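PDB 3DSQ: pyrrolysyl-tRNA synthetase from Desulfitobacterium hafniense, which probably attaches pyrrolysine to its cognate tRNA in an ATP-dependent reaction, as a homodimeric class II aminoacyl-tRNA synthetase. Local coordinates for residues Thr99-Thr107 / His238-Ile246; Arg187-Val198 / Asp248-Gly256. All coordinates share one frame; numbering follows the deposited sequence.

Interaction 1: Thr99-Thr107 / His238-Ile246; sequences TKSALAKMT and HFLDEKWEI
The pair K105 and W244 makes a cation-pi contact on the surface of the class II synthetase core, where the turn following helix 100-104 meets the loop that joins strands 228-236 and 250-256. K105 turns its CG anti to its own carbonyl carbon (chi1 -56°) and then runs fully extended, which lays the chain obliquely across the indole. Its CD sits over the face of the W244 six-membered ring, 3.7 Å from the centroid, a CH-pi contact. Farther out, NZ stands 4.6 Å from that same centroid, still above the face. One side chain thus sets both a methylene and its charge over one face of the six-membered ring.

The same lysine also offers its backbone. W244 NE1 donates to K105 O over 3.3 Å, but the bond is bent (139° at the hydrogen) and the donor comes in well above the carbonyl plane. At the ring edge, close to its plane, A102 O lies 3.4 Å from W244 CZ2. M106 adds an oblique Met-aromatic contact, its SD 5.0 Å from the centroid of the W244 five-membered ring. Y136 of helix 132-142 stacks with the indole, tying this surface patch to the body of the domain.

L240 packs against the turn carbonyls. Its CD1 touches M106 O, while CD2 lies against both K105 O and T107 O. These carbonyls belong to the type I turn A104-T107. K243 and K105 meet at their CB atoms, 4.3 Å apart; the extended K243 chain then passes K105 CA with its CD and ends with NZ near T107 O. The loop is braced from within: L240 N donates to H238 ND1 over 2.8 Å, nearly straight at 172° and in the plane of the imidazole.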
loop_
_atom_site.group_PDB
_atom_site.type_symbol
_atom_site.label_atom_id
_atom_site.label_comp_id
_atom_site.label_asym_id
_atom_site.label_seq_id
_atom_site.Cartn_x
_atom_site.Cartn_y
_atom_site.Cartn_z
ATOM N N THR B 99 8.397 -14.778 -6.047
ATOM C CA THR B 99 8.613 -15.925 -6.926
ATOM C C THR B 99 7.976 -17.210 -6.418
ATOM O O THR B 99 7.615 -17.333 -5.237
ATOM C CB THR B 99 10.118 -16.202 -7.141
ATOM O OG1 THR B 99 10.697 -16.685 -5.920
ATOM C CG2 THR B 99 10.843 -14.935 -7.570
ATOM N N LYS B 100 7.843 -18.163 -7.340
ATOM C CA LYS B 100 7.281 -19.480 -7.061
ATOM C C LYS B 100 8.167 -20.232 -6.068
ATOM O O LYS B 100 7.678 -20.972 -5.222
ATOM C CB LYS B 100 7.171 -20.272 -8.374
ATOM C CG LYS B 100 6.626 -21.685 -8.230
ATOM C CD LYS B 100 6.413 -22.350 -9.596
ATOM C CE LYS B 100 5.779 -23.728 -9.433
ATOM N NZ LYS B 100 5.448 -24.402 -10.728
ATOM N N SER B 101 9.475 -20.032 -6.163
ATOM C CA SER B 101 10.398 -20.708 -5.264
ATOM C C SER B 101 10.193 -20.212 -3.840
ATOM O O SER B 101 10.178 -21.002 -2.895
ATOM C CB SER B 101 11.840 -20.457 -5.695
ATOM O OG SER B 101 12.034 -20.866 -7.039
ATOM N N ALA B 102 10.040 -18.900 -3.687
ATOM C CA ALA B 102 9.828 -18.326 -2.364
ATOM C C ALA B 102 8.552 -18.922 -1.804
ATOM O O ALA B 102 8.513 -19.401 -0.674
ATOM C CB ALA B 102 9.704 -16.819 -2.460
ATOM N N LEU B 103 7.511 -18.911 -2.624
ATOM C CA LEU B 103 6.217 -19.431 -2.224
ATOM C C LEU B 103 6.308 -20.906 -1.819
ATOM O O LEU B 103 5.730 -21.321 -0.811
ATOM C CB LEU B 103 5.219 -19.235 -3.371
ATOM C CG LEU B 103 3.720 -19.156 -3.059
ATOM C CD1 LEU B 103 3.135 -20.540 -3.002
ATOM C CD2 LEU B 103 3.490 -18.409 -1.751
ATOM N N ALA B 104 7.047 -21.688 -2.598
ATOM C CA ALA B 104 7.211 -23.113 -2.317
ATOM C C ALA B 104 7.803 -23.362 -0.929
ATOM O O ALA B 104 7.366 -24.260 -0.214
ATOM C CB ALA B 104 8.095 -23.760 -3.392
ATOM N N LYS B 105 8.790 -22.556 -0.547
ATOM C CA LYS B 105 9.443 -22.689 0.756
ATOM C C LYS B 105 8.503 -22.436 1.930
ATOM O O LYS B 105 8.896 -22.588 3.082
ATOM C CB LYS B 105 10.611 -21.711 0.864
ATOM C CG LYS B 105 11.652 -21.821 -0.230
ATOM C CD LYS B 105 12.746 -20.790 0.002
ATOM C CE LYS B 105 13.773 -20.782 -1.107
ATOM N NZ LYS B 105 14.771 -19.705 -0.877
ATOM N N MET B 106 7.271 -22.037 1.638
ATOM C CA MET B 106 6.298 -21.747 2.680
ATOM C C MET B 106 5.420 -22.931 3.065
ATOM O O MET B 106 4.583 -22.818 3.966
ATOM C CB MET B 106 5.418 -20.573 2.248
ATOM C CG MET B 106 6.130 -19.234 2.306
ATOM S SD MET B 106 6.692 -18.871 3.991
ATOM C CE MET B 106 8.191 -18.192 3.710
ATOM N N THR B 107 5.603 -24.061 2.384
ATOM C CA THR B 107 4.821 -25.263 2.674
ATOM C C THR B 107 5.692 -26.509 2.758
ATOM O O THR B 107 6.692 -26.535 3.475
ATOM C CB THR B 107 3.771 -25.509 1.599
ATOM O OG1 THR B 107 4.418 -25.687 0.333
ATOM C CG2 THR B 107 2.816 -24.342 1.529
ATOM N N HIS B 238 10.848 -23.274 13.906
ATOM C CA HIS B 238 9.687 -23.776 13.178
ATOM C C HIS B 238 10.163 -24.772 12.119
ATOM O O HIS B 238 11.340 -24.813 11.788
ATOM C CB HIS B 238 8.971 -22.587 12.517
ATOM C CG HIS B 238 7.697 -22.944 11.817
ATOM N ND1 HIS B 238 7.664 -23.721 10.677
ATOM C CD2 HIS B 238 6.411 -22.621 12.090
ATOM C CE1 HIS B 238 6.411 -23.861 10.280
ATOM N NE2 HIS B 238 5.631 -23.203 11.119
ATOM N N PHE B 239 9.237 -25.562 11.594
ATOM C CA PHE B 239 9.529 -26.564 10.574
ATOM C C PHE B 239 10.113 -25.963 9.299
ATOM O O PHE B 239 10.975 -26.566 8.662
ATOM C CB PHE B 239 8.249 -27.333 10.246
ATOM C CG PHE B 239 8.357 -28.227 9.037
ATOM C CD1 PHE B 239 9.420 -29.120 8.900
ATOM C CD2 PHE B 239 7.370 -28.204 8.053
ATOM C CE1 PHE B 239 9.496 -29.979 7.800
ATOM C CE2 PHE B 239 7.437 -29.061 6.949
ATOM C CZ PHE B 239 8.501 -29.951 6.825
ATOM N N LEU B 240 9.646 -24.772 8.932
ATOM C CA LEU B 240 10.126 -24.106 7.724
ATOM C C LEU B 240 11.496 -23.434 7.883
ATOM O O LEU B 240 12.171 -23.173 6.893
ATOM C CB LEU B 240 9.110 -23.054 7.264
ATOM C CG LEU B 240 7.691 -23.511 6.926
ATOM C CD1 LEU B 240 6.828 -22.288 6.650
ATOM C CD2 LEU B 240 7.710 -24.455 5.724
ATOM N N ASP B 241 11.900 -23.154 9.119
ATOM C CA ASP B 241 13.182 -22.492 9.372
ATOM C C ASP B 241 14.362 -23.067 8.586
ATOM O O ASP B 241 15.317 -22.346 8.268
ATOM C CB ASP B 241 13.507 -22.526 10.867
ATOM C CG ASP B 241 12.674 -21.548 11.675
ATOM O OD1 ASP B 241 11.746 -20.932 11.108
ATOM O OD2 ASP B 241 12.949 -21.400 12.883
ATOM N N GLU B 242 14.289 -24.360 8.279
ATOM C CA GLU B 242 15.339 -25.068 7.539
ATOM C C GLU B 242 15.528 -24.550 6.114
ATOM O O GLU B 242 16.653 -24.340 5.669
ATOM C CB GLU B 242 15.019 -26.572 7.503
ATOM C CG GLU B 242 15.824 -27.397 6.498
ATOM C CD GLU B 242 17.298 -27.521 6.856
ATOM O OE1 GLU B 242 17.611 -28.015 7.962
ATOM O OE2 GLU B 242 18.149 -27.131 6.027
ATOM N N LYS B 243 14.428 -24.339 5.403
ATOM C CA LYS B 243 14.500 -23.867 4.024
ATOM C C LYS B 243 14.913 -22.404 3.876
ATOM O O LYS B 243 15.415 -22.003 2.827
ATOM C CB LYS B 243 13.162 -24.109 3.323
ATOM C CG LYS B 243 12.807 -25.586 3.203
ATOM C CD LYS B 243 11.475 -25.792 2.507
ATOM C CE LYS B 243 11.132 -27.273 2.407
ATOM N NZ LYS B 243 9.855 -27.498 1.671
ATOM N N TRP B 244 14.715 -21.609 4.923
ATOM C CA TRP B 244 15.075 -20.196 4.868
ATOM C C TRP B 244 16.390 -19.891 5.567
ATOM O O TRP B 244 16.755 -18.726 5.730
ATOM C CB TRP B 244 13.957 -19.333 5.473
ATOM C CG TRP B 244 12.699 -19.358 4.665
ATOM C CD1 TRP B 244 11.604 -20.149 4.869
ATOM C CD2 TRP B 244 12.438 -18.610 3.469
ATOM N NE1 TRP B 244 10.678 -19.943 3.871
ATOM C CE2 TRP B 244 11.166 -19.005 2.998
ATOM C CE3 TRP B 244 13.157 -17.646 2.749
ATOM C CZ2 TRP B 244 10.597 -18.470 1.836
ATOM C CZ3 TRP B 244 12.591 -17.113 1.592
ATOM C CH2 TRP B 244 11.324 -17.526 1.149
ATOM N N GLU B 245 17.098 -20.940 5.971
ATOM C CA GLU B 245 18.378 -20.804 6.660
ATOM C C GLU B 245 18.271 -19.990 7.947
ATOM O O GLU B 245 19.097 -19.119 8.221
ATOM C CB GLU B 245 19.422 -20.174 5.735
ATOM C CG GLU B 245 19.664 -20.973 4.454
ATOM C CD GLU B 245 20.865 -20.474 3.662
ATOM O OE1 GLU B 245 20.891 -19.276 3.301
ATOM O OE2 GLU B 245 21.782 -21.285 3.402
ATOM N N ILE B 246 17.247 -20.286 8.740
ATOM C CA ILE B 246 17.048 -19.595 10.004
ATOM C C ILE B 246 17.290 -20.595 11.135
ATOM O O ILE B 246 16.851 -21.741 11.057
ATOM C CB ILE B 246 15.604 -19.043 10.124
ATOM C CG1 ILE B 246 15.304 -18.080 8.969
ATOM C CG2 ILE B 246 15.428 -18.347 11.464
ATOM C CD1 ILE B 246 16.197 -16.847 8.921
#

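Interaction 2: Arg187-Val198 / Asp248-Gly256; sequences RHQRLEDMARWV and DPWVGLGFG
V251 is the hub of the apolar packing between helix 187-201 and strand 250-256. Its CB meets L191 CD2 at 3.6 Å, the two side chains sliding past each other in opposite directions. CG1 lies 3.8 Å from R187 CB, and CG2 reaches R190 CB and, at 3.9 Å, M194 SD. Two residues along the strand, L253 carries its CG anti to the backbone N (chi1 -167°), and CD2 tucks against the helix backbone at A195, 3.5 Å from A195 N, with M194 CB also beside it.

The aromatic contact is at the far end. V198 and F255 come from opposite directions, and V198 CG1 stands over the phenyl face, 3.6 Å from its centroid, as a CH-pi contact; A195 CA meets the ring at its edge.

Polar groups stay at the margin. R187 and R190 pack against V251 through their aliphatic parts, while their guanidinium groups turn to other partners: R187 to the carbonyls of L184 and G236, R190 to E179 and E186.

Helix and strand run in similar directions: the axes of 187-198 and 250-256 are 30° apart and 8.3 Å apart at closest approach. V251, L253 and F255 face the helix, alternating with G252, G254 and G256. This alternation, in a strand running straight into helix 257-265, fits motif 3 of class II aminoacyl-tRNA synthetases, here backed by a helix covering the largely antiparallel sheet.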
loop_
_atom_site.group_PDB
_atom_site.type_symbol
_atom_site.label_atom_id
_atom_site.label_comp_id
_atom_site.label_asym_id
_atom_site.label_seq_id
_atom_site.Cartn_x
_atom_site.Cartn_y
_atom_site.Cartn_z
ATOM N N ARG B 187 9.210 -16.415 24.448
ATOM C CA ARG B 187 8.413 -16.384 23.223
ATOM C C ARG B 187 6.932 -16.096 23.448
ATOM O O ARG B 187 6.387 -15.148 22.878
ATOM C CB ARG B 187 8.579 -17.694 22.457
ATOM C CG ARG B 187 9.974 -17.881 21.880
ATOM C CD ARG B 187 10.100 -19.207 21.152
ATOM N NE ARG B 187 9.885 -20.334 22.054
ATOM C CZ ARG B 187 9.870 -21.606 21.672
ATOM N NH1 ARG B 187 10.062 -21.924 20.397
ATOM N NH2 ARG B 187 9.659 -22.562 22.564
ATOM N N HIS B 188 6.284 -16.906 24.280
ATOM C CA HIS B 188 4.865 -16.727 24.570
ATOM C C HIS B 188 4.533 -15.332 25.114
ATOM O O HIS B 188 3.468 -14.787 24.817
ATOM C CB HIS B 188 4.397 -17.806 25.551
ATOM C CG HIS B 188 4.384 -19.185 24.965
ATOM N ND1 HIS B 188 3.404 -19.617 24.097
ATOM C CD2 HIS B 188 5.245 -20.220 25.102
ATOM C CE1 HIS B 188 3.662 -20.858 23.725
ATOM N NE2 HIS B 188 4.774 -21.248 24.320
ATOM N N GLN B 189 5.441 -14.751 25.894
ATOM C CA GLN B 189 5.217 -13.415 26.447
ATOM C C GLN B 189 5.432 -12.322 25.395
ATOM O O GLN B 189 4.797 -11.273 25.448
ATOM C CB GLN B 189 6.128 -13.174 27.658
ATOM C CG GLN B 189 6.145 -11.721 28.166
ATOM C CD GLN B 189 4.782 -11.223 28.648
ATOM O OE1 GLN B 189 4.291 -11.630 29.703
ATOM N NE2 GLN B 189 4.169 -10.338 27.870
ATOM N N ARG B 190 6.333 -12.555 24.444
ATOM C CA ARG B 190 6.566 -11.574 23.387
ATOM C C ARG B 190 5.319 -11.469 22.529
ATOM O O ARG B 190 4.850 -10.373 22.230
ATOM C CB ARG B 190 7.739 -11.981 22.502
ATOM C CG ARG B 190 9.082 -11.503 22.986
ATOM C CD ARG B 190 9.153 -9.986 23.091
ATOM N NE ARG B 190 10.545 -9.556 23.182
ATOM C CZ ARG B 190 11.406 -9.990 24.100
ATOM N NH1 ARG B 190 11.013 -10.861 25.015
ATOM N NH2 ARG B 190 12.668 -9.574 24.083
ATOM N N LEU B 191 4.791 -12.617 22.119
ATOM C CA LEU B 191 3.581 -12.637 21.316
ATOM C C LEU B 191 2.502 -11.833 22.037
ATOM O O LEU B 191 1.767 -11.071 21.410
ATOM C CB LEU B 191 3.122 -14.080 21.075
ATOM C CG LEU B 191 3.979 -14.820 20.032
ATOM C CD1 LEU B 191 3.447 -16.225 19.811
ATOM C CD2 LEU B 191 3.969 -14.041 18.712
ATOM N N GLU B 192 2.412 -11.999 23.357
ATOM C CA GLU B 192 1.437 -11.252 24.149
ATOM C C GLU B 192 1.728 -9.762 24.039
ATOM O O GLU B 192 0.834 -8.969 23.752
ATOM C CB GLU B 192 1.500 -11.647 25.629
ATOM C CG GLU B 192 0.699 -12.878 26.016
ATOM C CD GLU B 192 0.478 -12.959 27.525
ATOM O OE1 GLU B 192 1.475 -12.976 28.283
ATOM O OE2 GLU B 192 -0.695 -13.001 27.951
ATOM N N ASP B 193 2.981 -9.386 24.281
ATOM C CA ASP B 193 3.386 -7.987 24.203
ATOM C C ASP B 193 2.978 -7.386 22.861
ATOM O O ASP B 193 2.340 -6.334 22.807
ATOM C CB ASP B 193 4.902 -7.846 24.356
ATOM C CG ASP B 193 5.410 -8.330 25.703
ATOM O OD1 ASP B 193 4.706 -8.132 26.723
ATOM O OD2 ASP B 193 6.530 -8.890 25.739
ATOM N N MET B 194 3.363 -8.058 21.782
ATOM C CA MET B 194 3.048 -7.602 20.434
ATOM C C MET B 194 1.551 -7.410 20.252
ATOM O O MET B 194 1.108 -6.379 19.765
ATOM C CB MET B 194 3.560 -8.610 19.407
ATOM C CG MET B 194 5.038 -8.911 19.534
ATOM S SD MET B 194 5.598 -10.050 18.258
ATOM C CE MET B 194 6.819 -9.061 17.461
ATOM N N ALA B 195 0.774 -8.413 20.636
ATOM C CA ALA B 195 -0.676 -8.337 20.514
ATOM C C ALA B 195 -1.205 -7.096 21.236
ATOM O O ALA B 195 -1.968 -6.302 20.673
ATOM C CB ALA B 195 -1.305 -9.582 21.095
ATOM N N ARG B 196 -0.783 -6.929 22.485
ATOM C CA ARG B 196 -1.207 -5.792 23.289
ATOM C C ARG B 196 -0.813 -4.459 22.672
ATOM O O ARG B 196 -1.642 -3.554 22.586
ATOM C CB ARG B 196 -0.641 -5.920 24.708
ATOM C CG ARG B 196 -1.237 -7.089 25.479
ATOM C CD ARG B 196 -0.498 -7.343 26.780
ATOM N NE ARG B 196 -1.115 -8.414 27.557
ATOM C CZ ARG B 196 -0.515 -9.057 28.554
ATOM N NH1 ARG B 196 0.724 -8.740 28.900
ATOM N NH2 ARG B 196 -1.155 -10.019 29.203
ATOM N N TRP B 197 0.439 -4.333 22.238
ATOM C CA TRP B 197 0.895 -3.088 21.620
ATOM C C TRP B 197 0.011 -2.731 20.433
ATOM O O TRP B 197 -0.426 -1.589 20.283
ATOM C CB TRP B 197 2.336 -3.207 21.110
ATOM C CG TRP B 197 3.394 -3.246 22.168
ATOM C CD1 TRP B 197 3.455 -2.484 23.303
ATOM C CD2 TRP B 197 4.577 -4.057 22.164
ATOM N NE1 TRP B 197 4.601 -2.771 24.004
ATOM C CE2 TRP B 197 5.308 -3.732 23.330
ATOM C CE3 TRP B 197 5.091 -5.026 21.288
ATOM C CZ2 TRP B 197 6.527 -4.343 23.645
ATOM C CZ3 TRP B 197 6.304 -5.635 21.602
ATOM C CH2 TRP B 197 7.008 -5.288 22.774
ATOM N N VAL B 198 -0.234 -3.725 19.588
ATOM C CA VAL B 198 -1.044 -3.545 18.395
ATOM C C VAL B 198 -2.515 -3.266 18.691
ATOM O O VAL B 198 -3.078 -2.272 18.219
ATOM C CB VAL B 198 -0.941 -4.788 17.479
ATOM C CG1 VAL B 198 -1.902 -4.654 16.307
ATOM C CG2 VAL B 198 0.487 -4.930 16.969
ATOM N N ASP B 248 17.534 -19.270 14.751
ATOM C CA ASP B 248 17.389 -18.546 16.003
ATOM C C ASP B 248 15.909 -18.589 16.351
ATOM O O ASP B 248 15.056 -18.699 15.463
ATOM C CB ASP B 248 17.830 -17.087 15.856
ATOM C CG ASP B 248 19.312 -16.949 15.575
ATOM O OD1 ASP B 248 20.115 -17.532 16.325
ATOM O OD2 ASP B 248 19.676 -16.247 14.612
ATOM N N PRO B 249 15.581 -18.549 17.651
ATOM C CA PRO B 249 14.174 -18.576 18.047
ATOM C C PRO B 249 13.559 -17.276 17.545
ATOM O O PRO B 249 14.277 -16.303 17.330
ATOM C CB PRO B 249 14.244 -18.616 19.569
ATOM C CG PRO B 249 15.529 -19.325 19.827
ATOM C CD PRO B 249 16.459 -18.689 18.824
ATOM N N TRP B 250 12.245 -17.254 17.353
ATOM C CA TRP B 250 11.584 -16.035 16.889
ATOM C C TRP B 250 10.089 -16.079 17.129
ATOM O O TRP B 250 9.525 -17.127 17.425
ATOM C CB TRP B 250 11.827 -15.811 15.387
ATOM C CG TRP B 250 11.341 -16.952 14.507
ATOM C CD1 TRP B 250 12.096 -17.968 13.994
ATOM C CD2 TRP B 250 10.000 -17.185 14.058
ATOM N NE1 TRP B 250 11.311 -18.818 13.250
ATOM C CE2 TRP B 250 10.019 -18.363 13.275
ATOM C CE3 TRP B 250 8.782 -16.514 14.241
ATOM C CZ2 TRP B 250 8.867 -18.888 12.673
ATOM C CZ3 TRP B 250 7.632 -17.037 13.640
ATOM C CH2 TRP B 250 7.689 -18.215 12.865
ATOM N N VAL B 251 9.454 -14.922 17.005
ATOM C CA VAL B 251 8.014 -14.824 17.155
ATOM C C VAL B 251 7.517 -13.874 16.088
ATOM O O VAL B 251 8.213 -12.940 15.700
ATOM C CB VAL B 251 7.592 -14.292 18.545
ATOM C CG1 VAL B 251 7.978 -15.305 19.624
ATOM C CG2 VAL B 251 8.227 -12.933 18.805
ATOM N N GLY B 252 6.312 -14.133 15.602
ATOM C CA GLY B 252 5.731 -13.286 14.587
ATOM C C GLY B 252 4.229 -13.300 14.754
ATOM O O GLY B 252 3.634 -14.339 15.044
ATOM N N LEU B 253 3.614 -12.142 14.566
ATOM C CA LEU B 253 2.177 -12.022 14.706
ATOM C C LEU B 253 1.657 -11.287 13.481
ATOM O O LEU B 253 2.222 -10.268 13.082
ATOM C CB LEU B 253 1.853 -11.236 15.983
ATOM C CG LEU B 253 0.424 -11.207 16.526
ATOM C CD1 LEU B 253 -0.050 -12.611 16.858
ATOM C CD2 LEU B 253 0.390 -10.329 17.785
ATOM N N GLY B 254 0.592 -11.815 12.882
ATOM C CA GLY B 254 0.017 -11.174 11.715
ATOM C C GLY B 254 -1.438 -10.779 11.878
ATOM O O GLY B 254 -2.240 -11.552 12.393
ATOM N N PHE B 255 -1.780 -9.576 11.420
ATOM C CA PHE B 255 -3.147 -9.066 11.510
ATOM C C PHE B 255 -3.734 -8.674 10.150
ATOM O O PHE B 255 -3.021 -8.230 9.252
ATOM C CB PHE B 255 -3.219 -7.800 12.384
ATOM C CG PHE B 255 -2.677 -7.958 13.782
ATOM C CD1 PHE B 255 -1.325 -8.206 14.006
ATOM C CD2 PHE B 255 -3.513 -7.767 14.885
ATOM C CE1 PHE B 255 -0.809 -8.252 15.307
ATOM C CE2 PHE B 255 -3.005 -7.812 16.191
ATOM C CZ PHE B 255 -1.648 -8.053 16.396
ATOM N N GLY B 256 -5.047 -8.829 10.021
ATOM C CA GLY B 256 -5.742 -8.393 8.821
ATOM C C GLY B 256 -6.343 -7.065 9.264
ATOM O O GLY B 256 -7.212 -7.061 10.115
#

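How the interactions relate
Interaction 2 is core packing: a helix laid on a central strand of the largely antiparallel sheet, held by aliphatic and phenyl surfaces. Interaction 1 lies at the periphery; the centres of the two contacts are about 20 Å apart. It joins a short helix and its turn to a loop by more mixed chemistry: a lysine on an indole, a bent N-H to carbonyl bond and methyls against carbonyl oxygens. They share no element, but loop 238-246 of interaction 1 leads into strand 250-256 of interaction 2. W250 points away from helix 187-201 and links the two: its NE1 probably hydrogen-bonds D241 OD1 at 3.0 Å, and its CZ2 packs on H238 CB. Y136 also holds D241 OD1.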